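Local coordinates for protein HTH-type transcriptional repressor NemR (Escherichia coli, PDB 4YZE) that represses transcription of the nemRA-gloA operon by binding the NemR box, and responds to electrophiles and reactive chlorine species, at residues R85-F99 / F182-I196. The protein carries 5 engineered substitutions. Sequence-based numbering, arbitrary orientation.
Sequences RDRILAYYQQTLNQF and FEPLENALAHVKNII
Leu-189 fits as a knob into the hole formed by Leu-89, Tyr-92, Gln-93 and Leu-96, joining two antiparallel helices of the largely helical TetR-type C-terminal domain. The axes of 85-97 and 183-195 approach to 9.5 Å at 173°, so one register persists from Arg-85 beside Ile-196 to Leu-96 beside Leu-185. Next to the knob, Val-192 crosses Tyr-92 at about a right angle and makes a CH-pi contact: Val-192 CG2 stands 3.7 Å from the ring centroid, over the face and displaced toward the rim. Tyr-91 CD2, from the same helix as the ring, lies over the opposite face, also toward the rim, while Tyr-92 OH bonds to Leu-165 O on helix 158-179. Farther along, Leu-96 CD1 and CD2 each lie 3.8 Å from Glu-186 CG, and Leu-185 CD1 reaches Phe-99 CD1 at 3.7 Å.

At the other end the bonding is polar. With chi1 at -179° and an extended chain, Arg-85 reaches across to the C-terminal end of helix 183-195, where its charge would probably complement the helix dipole. Arg-85 NE donates to Ile-196 O at 2.7 Å, the donor tilted 22° from the carbonyl plane; Arg-85 NH2 meets Lys-193 O at 3.0 Å, in the carbonyl plane on a lone pair. Leu-89 CD1 lies over one face of this guanidinium.

In the second shell, Asn-187 ND2, on helix 183-195 itself, bonds Gln-160 O of the second subunit. Thr-95, whose CG2 packs on Leu-185 CD2, lies about 8 Å, side chain to side chain, from Cys-108, central to the chlorine response. Thr-95 OG1 bonds to Trp-169 NE1 and to Tyr-91 O, which Thr-95 N reaches from the opposite face of the carbonyl plane.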
loop_
_atom_site.group_PDB
_atom_site.type_symbol
_atom_site.label_atom_id
_atom_site.label_comp_id
_atom_site.label_asym_id
_atom_site.label_seq_id
_atom_site.Cartn_x
_atom_site.Cartn_y
_atom_site.Cartn_z
ATOM N N ARG A 85 -16.901 -18.971 -0.020
ATOM C CA ARG A 85 -16.904 -17.824 0.867
ATOM C C ARG A 85 -15.887 -18.064 1.990
ATOM O O ARG A 85 -15.087 -17.169 2.298
ATOM C CB ARG A 85 -18.297 -17.532 1.424
ATOM C CG ARG A 85 -18.334 -16.320 2.341
ATOM C CD ARG A 85 -19.735 -15.918 2.727
ATOM N NE ARG A 85 -19.743 -14.807 3.678
ATOM C CZ ARG A 85 -19.520 -14.936 4.985
ATOM N NH1 ARG A 85 -19.259 -16.127 5.514
ATOM N NH2 ARG A 85 -19.560 -13.871 5.773
ATOM N N ASP A 86 -15.908 -19.266 2.578
ATOM C CA ASP A 86 -14.956 -19.624 3.630
ATOM C C ASP A 86 -13.514 -19.462 3.154
ATOM O O ASP A 86 -12.637 -19.007 3.900
ATOM C CB ASP A 86 -15.157 -21.073 4.070
ATOM C CG ASP A 86 -16.541 -21.333 4.641
ATOM O OD1 ASP A 86 -17.156 -20.398 5.208
ATOM O OD2 ASP A 86 -17.002 -22.493 4.533
ATOM N N ARG A 87 -13.265 -19.850 1.910
ATOM C CA ARG A 87 -11.911 -19.807 1.378
ATOM C C ARG A 87 -11.439 -18.373 1.170
ATOM O O ARG A 87 -10.309 -18.032 1.487
ATOM C CB ARG A 87 -11.821 -20.620 0.089
ATOM C CG ARG A 87 -12.042 -22.108 0.328
ATOM C CD ARG A 87 -12.218 -22.843 -0.986
ATOM N NE ARG A 87 -12.989 -24.070 -0.822
ATOM C CZ ARG A 87 -13.131 -25.000 -1.761
ATOM N NH1 ARG A 87 -12.541 -24.851 -2.941
ATOM N NH2 ARG A 87 -13.856 -26.083 -1.513
ATOM N N ILE A 88 -12.321 -17.527 0.664
ATOM C CA ILE A 88 -11.992 -16.119 0.535
ATOM C C ILE A 88 -11.690 -15.481 1.893
ATOM O O ILE A 88 -10.695 -14.751 2.022
ATOM C CB ILE A 88 -13.081 -15.367 -0.219
ATOM C CG1 ILE A 88 -13.016 -15.760 -1.691
ATOM C CG2 ILE A 88 -12.898 -13.863 -0.085
ATOM C CD1 ILE A 88 -14.211 -15.317 -2.499
ATOM N N LEU A 89 -12.508 -15.768 2.909
ATOM C CA LEU A 89 -12.251 -15.221 4.230
ATOM C C LEU A 89 -10.898 -15.708 4.749
ATOM O O LEU A 89 -10.202 -14.986 5.465
ATOM C CB LEU A 89 -13.367 -15.586 5.212
ATOM C CG LEU A 89 -14.748 -15.055 4.831
ATOM C CD1 LEU A 89 -15.768 -15.372 5.901
ATOM C CD2 LEU A 89 -14.715 -13.563 4.566
ATOM N N ALA A 90 -10.525 -16.931 4.379
ATOM C CA ALA A 90 -9.286 -17.520 4.868
ATOM C C ALA A 90 -8.062 -16.756 4.328
ATOM O O ALA A 90 -7.023 -16.672 4.988
ATOM C CB ALA A 90 -9.226 -18.996 4.508
ATOM N N TYR A 91 -8.207 -16.207 3.125
ATOM C CA TYR A 91 -7.189 -15.371 2.510
ATOM C C TYR A 91 -6.882 -14.213 3.433
ATOM O O TYR A 91 -5.715 -13.930 3.705
ATOM C CB TYR A 91 -7.690 -14.875 1.151
ATOM C CG TYR A 91 -6.883 -13.791 0.449
ATOM C CD1 TYR A 91 -5.601 -14.040 -0.041
ATOM C CD2 TYR A 91 -7.445 -12.539 0.204
ATOM C CE1 TYR A 91 -4.885 -13.048 -0.722
ATOM C CE2 TYR A 91 -6.750 -11.548 -0.460
ATOM C CZ TYR A 91 -5.469 -11.801 -0.929
ATOM O OH TYR A 91 -4.791 -10.792 -1.604
ATOM N N TYR A 92 -7.911 -13.549 3.945
ATOM C CA TYR A 92 -7.638 -12.488 4.901
ATOM C C TYR A 92 -7.193 -13.011 6.262
ATOM O O TYR A 92 -6.396 -12.359 6.946
ATOM C CB TYR A 92 -8.825 -11.550 5.040
ATOM C CG TYR A 92 -9.064 -10.698 3.827
ATOM C CD1 TYR A 92 -8.450 -9.455 3.686
ATOM C CD2 TYR A 92 -9.919 -11.125 2.829
ATOM C CE1 TYR A 92 -8.679 -8.666 2.555
ATOM C CE2 TYR A 92 -10.148 -10.355 1.706
ATOM C CZ TYR A 92 -9.536 -9.124 1.579
ATOM O OH TYR A 92 -9.783 -8.364 0.463
ATOM N N GLN A 93 -7.721 -14.163 6.681
ATOM C CA GLN A 93 -7.369 -14.693 8.003
ATOM C C GLN A 93 -5.904 -15.142 8.026
ATOM O O GLN A 93 -5.195 -14.923 9.007
ATOM C CB GLN A 93 -8.312 -15.832 8.415
ATOM C CG GLN A 93 -8.019 -16.453 9.779
ATOM C CD GLN A 93 -8.215 -15.491 10.941
ATOM O OE1 GLN A 93 -7.288 -15.233 11.716
ATOM N NE2 GLN A 93 -9.426 -14.964 11.074
ATOM N N GLN A 94 -5.454 -15.753 6.933
ATOM C CA GLN A 94 -4.044 -16.136 6.791
ATOM C C GLN A 94 -3.118 -14.911 6.812
ATOM O O GLN A 94 -2.047 -14.940 7.407
ATOM C CB GLN A 94 -3.835 -16.890 5.477
ATOM C CG GLN A 94 -3.147 -18.241 5.616
ATOM C CD GLN A 94 -4.072 -19.400 5.272
ATOM O OE1 GLN A 94 -5.208 -19.464 5.749
ATOM N NE2 GLN A 94 -3.593 -20.316 4.434
ATOM N N THR A 95 -3.546 -13.845 6.144
ATOM C CA THR A 95 -2.802 -12.599 6.139
ATOM C C THR A 95 -2.644 -12.118 7.568
ATOM O O THR A 95 -1.543 -11.718 7.977
ATOM C CB THR A 95 -3.523 -11.523 5.323
ATOM O OG1 THR A 95 -3.679 -11.971 3.974
ATOM C CG2 THR A 95 -2.727 -10.229 5.339
ATOM N N LEU A 96 -3.736 -12.175 8.333
ATOM C CA LEU A 96 -3.687 -11.847 9.767
ATOM C C LEU A 96 -2.672 -12.692 10.526
ATOM O O LEU A 96 -1.941 -12.179 11.384
ATOM C CB LEU A 96 -5.060 -12.014 10.411
ATOM C CG LEU A 96 -5.768 -10.782 10.959
ATOM C CD1 LEU A 96 -7.150 -11.143 11.491
ATOM C CD2 LEU A 96 -4.949 -10.132 12.049
ATOM N N ASN A 97 -2.623 -13.987 10.230
ATOM C CA ASN A 97 -1.726 -14.875 10.969
ATOM C C ASN A 97 -0.268 -14.641 10.596
ATOM O O ASN A 97 0.608 -14.583 11.452
ATOM C CB ASN A 97 -2.091 -16.334 10.703
ATOM C CG ASN A 97 -3.509 -16.673 11.124
ATOM O OD1 ASN A 97 -4.119 -15.970 11.925
ATOM N ND2 ASN A 97 -4.038 -17.763 10.578
ATOM N N GLN A 98 -0.030 -14.510 9.294
ATOM C CA GLN A 98 1.309 -14.361 8.738
ATOM C C GLN A 98 1.783 -12.911 8.766
ATOM O O GLN A 98 2.698 -12.538 8.030
ATOM C CB GLN A 98 1.336 -14.890 7.299
ATOM C CG GLN A 98 1.085 -16.392 7.208
ATOM C CD GLN A 98 0.893 -16.882 5.784
ATOM O OE1 GLN A 98 1.202 -16.179 4.820
ATOM N NE2 GLN A 98 0.375 -18.098 5.647
ATOM N N PHE A 99 1.161 -12.100 9.616
ATOM C CA PHE A 99 1.522 -10.693 9.726
ATOM C C PHE A 99 2.878 -10.552 10.412
ATOM O O PHE A 99 3.789 -9.896 9.894
ATOM C CB PHE A 99 0.444 -9.922 10.489
ATOM C CG PHE A 99 0.838 -8.519 10.837
ATOM C CD1 PHE A 99 1.265 -7.638 9.850
ATOM C CD2 PHE A 99 0.784 -8.077 12.155
ATOM C CE1 PHE A 99 1.643 -6.340 10.176
ATOM C CE2 PHE A 99 1.152 -6.783 12.487
ATOM C CZ PHE A 99 1.583 -5.914 11.494
ATOM N N PHE A 182 -2.341 -4.762 14.105
ATOM C CA PHE A 182 -3.049 -5.596 13.132
ATOM C C PHE A 182 -4.521 -5.181 13.000
ATOM O O PHE A 182 -5.303 -5.816 12.284
ATOM C CB PHE A 182 -2.877 -7.093 13.423
ATOM C CG PHE A 182 -3.054 -7.446 14.861
ATOM C CD1 PHE A 182 -4.327 -7.574 15.400
ATOM C CD2 PHE A 182 -1.950 -7.650 15.683
ATOM C CE1 PHE A 182 -4.499 -7.893 16.746
ATOM C CE2 PHE A 182 -2.111 -7.969 17.030
ATOM C CZ PHE A 182 -3.390 -8.090 17.560
ATOM N N GLU A 183 -4.885 -4.083 13.660
ATOM C CA GLU A 183 -6.253 -3.556 13.539
ATOM C C GLU A 183 -6.698 -3.319 12.080
ATOM O O GLU A 183 -7.814 -3.660 11.726
ATOM C CB GLU A 183 -6.444 -2.305 14.410
ATOM C CG GLU A 183 -7.893 -1.886 14.618
ATOM C CD GLU A 183 -8.461 -1.130 13.423
ATOM O OE1 GLU A 183 -7.659 -0.505 12.682
ATOM O OE2 GLU A 183 -9.705 -1.163 13.229
ATOM N N PRO A 184 -5.826 -2.755 11.227
ATOM C CA PRO A 184 -6.272 -2.599 9.840
ATOM C C PRO A 184 -6.596 -3.926 9.167
ATOM O O PRO A 184 -7.517 -3.966 8.336
ATOM C CB PRO A 184 -5.045 -1.964 9.155
ATOM C CG PRO A 184 -4.338 -1.177 10.269
ATOM C CD PRO A 184 -4.552 -2.035 11.501
ATOM N N LEU A 185 -5.859 -4.987 9.501
ATOM C CA LEU A 185 -6.135 -6.318 8.926
ATOM C C LEU A 185 -7.439 -6.909 9.501
ATOM O O LEU A 185 -8.251 -7.428 8.749
ATOM C CB LEU A 185 -4.950 -7.280 9.122
ATOM C CG LEU A 185 -3.641 -6.737 8.511
ATOM C CD1 LEU A 185 -2.373 -7.499 8.973
ATOM C CD2 LEU A 185 -3.745 -6.759 7.005
ATOM N N GLU A 186 -7.639 -6.821 10.823
ATOM C CA GLU A 186 -8.866 -7.354 11.426
ATOM C C GLU A 186 -10.017 -6.548 10.874
ATOM O O GLU A 186 -11.074 -7.083 10.587
ATOM C CB GLU A 186 -8.865 -7.283 12.968
ATOM C CG GLU A 186 -7.739 -8.058 13.622
ATOM C CD GLU A 186 -7.653 -7.840 15.141
ATOM O OE1 GLU A 186 -7.853 -6.695 15.612
ATOM O OE2 GLU A 186 -7.381 -8.826 15.863
ATOM N N ASN A 187 -9.810 -5.253 10.692
ATOM C CA ASN A 187 -10.912 -4.444 10.209
ATOM C C ASN A 187 -11.233 -4.789 8.756
ATOM O O ASN A 187 -12.406 -4.829 8.375
ATOM C CB ASN A 187 -10.641 -2.948 10.383
ATOM C CG ASN A 187 -11.823 -2.102 9.948
ATOM O OD1 ASN A 187 -12.931 -2.252 10.466
ATOM N ND2 ASN A 187 -11.596 -1.221 8.991
ATOM N N ALA A 188 -10.204 -5.067 7.953
ATOM C CA ALA A 188 -10.440 -5.488 6.570
ATOM C C ALA A 188 -11.208 -6.808 6.523
ATOM O O ALA A 188 -12.143 -6.943 5.743
ATOM C CB ALA A 188 -9.132 -5.583 5.757
ATOM N N LEU A 189 -10.806 -7.769 7.355
ATOM C CA LEU A 189 -11.458 -9.074 7.424
ATOM C C LEU A 189 -12.927 -8.891 7.773
ATOM O O LEU A 189 -13.786 -9.506 7.146
ATOM C CB LEU A 189 -10.801 -9.959 8.493
ATOM C CG LEU A 189 -10.841 -11.491 8.418
ATOM C CD1 LEU A 189 -10.788 -12.136 9.803
ATOM C CD2 LEU A 189 -12.015 -12.035 7.643
ATOM N N ALA A 190 -13.217 -8.057 8.770
ATOM C CA ALA A 190 -14.605 -7.886 9.201
ATOM C C ALA A 190 -15.430 -7.244 8.084
ATOM O O ALA A 190 -16.602 -7.572 7.907
ATOM C CB ALA A 190 -14.687 -7.071 10.480
ATOM N N HIS A 191 -14.813 -6.350 7.310
ATOM C CA HIS A 191 -15.550 -5.690 6.233
ATOM C C HIS A 191 -15.814 -6.643 5.049
ATOM O O HIS A 191 -16.911 -6.624 4.452
ATOM C CB HIS A 191 -14.860 -4.392 5.822
ATOM C CG HIS A 191 -15.419 -3.748 4.590
ATOM N ND1 HIS A 191 -16.463 -2.848 4.624
ATOM C CD2 HIS A 191 -15.036 -3.832 3.294
ATOM C CE1 HIS A 191 -16.718 -2.425 3.398
ATOM N NE2 HIS A 191 -15.863 -3.004 2.571
ATOM N N VAL A 192 -14.839 -7.496 4.740
ATOM C CA VAL A 192 -15.036 -8.525 3.720
ATOM C C VAL A 192 -16.185 -9.478 4.089
ATOM O O VAL A 192 -17.002 -9.851 3.225
ATOM C CB VAL A 192 -13.747 -9.317 3.469
ATOM C CG1 VAL A 192 -13.998 -10.469 2.506
ATOM C CG2 VAL A 192 -12.645 -8.395 2.926
ATOM N N LYS A 193 -16.244 -9.867 5.366
ATOM C CA LYS A 193 -17.324 -10.727 5.866
ATOM C C LYS A 193 -18.690 -10.142 5.573
ATOM O O LYS A 193 -19.648 -10.876 5.336
ATOM C CB LYS A 193 -17.210 -10.933 7.375
ATOM C CG LYS A 193 -16.307 -12.085 7.788
ATOM C CD LYS A 193 -16.184 -12.178 9.312
ATOM C CE LYS A 193 -15.174 -13.246 9.696
ATOM N NZ LYS A 193 -14.792 -13.181 11.136
ATOM N N ASN A 194 -18.785 -8.820 5.596
ATOM C CA ASN A 194 -20.065 -8.160 5.369
ATOM C C ASN A 194 -20.335 -7.932 3.873
ATOM O O ASN A 194 -21.472 -7.964 3.425
ATOM C CB ASN A 194 -20.110 -6.841 6.145
ATOM C CG ASN A 194 -21.507 -6.263 6.236
ATOM O OD1 ASN A 194 -21.813 -5.241 5.617
ATOM N ND2 ASN A 194 -22.369 -6.922 7.007
ATOM N N ILE A 195 -19.274 -7.718 3.101
ATOM C CA ILE A 195 -19.403 -7.416 1.677
ATOM C C ILE A 195 -19.634 -8.684 0.854
ATOM O O ILE A 195 -20.459 -8.697 -0.062
ATOM C CB ILE A 195 -18.151 -6.655 1.161
ATOM C CG1 ILE A 195 -18.117 -5.250 1.756
ATOM C CG2 ILE A 195 -18.163 -6.563 -0.340
ATOM C CD1 ILE A 195 -19.454 -4.524 1.621
ATOM N N ILE A 196 -18.870 -9.733 1.165
ATOM C CA ILE A 196 -19.021 -11.036 0.527
ATOM C C ILE A 196 -19.868 -11.860 1.482
ATOM O O ILE A 196 -19.333 -12.513 2.386
ATOM C CB ILE A 196 -17.645 -11.740 0.291
ATOM C CG1 ILE A 196 -16.671 -10.804 -0.421
ATOM C CG2 ILE A 196 -17.830 -13.046 -0.502
ATOM C CD1 ILE A 196 -17.154 -10.272 -1.772
#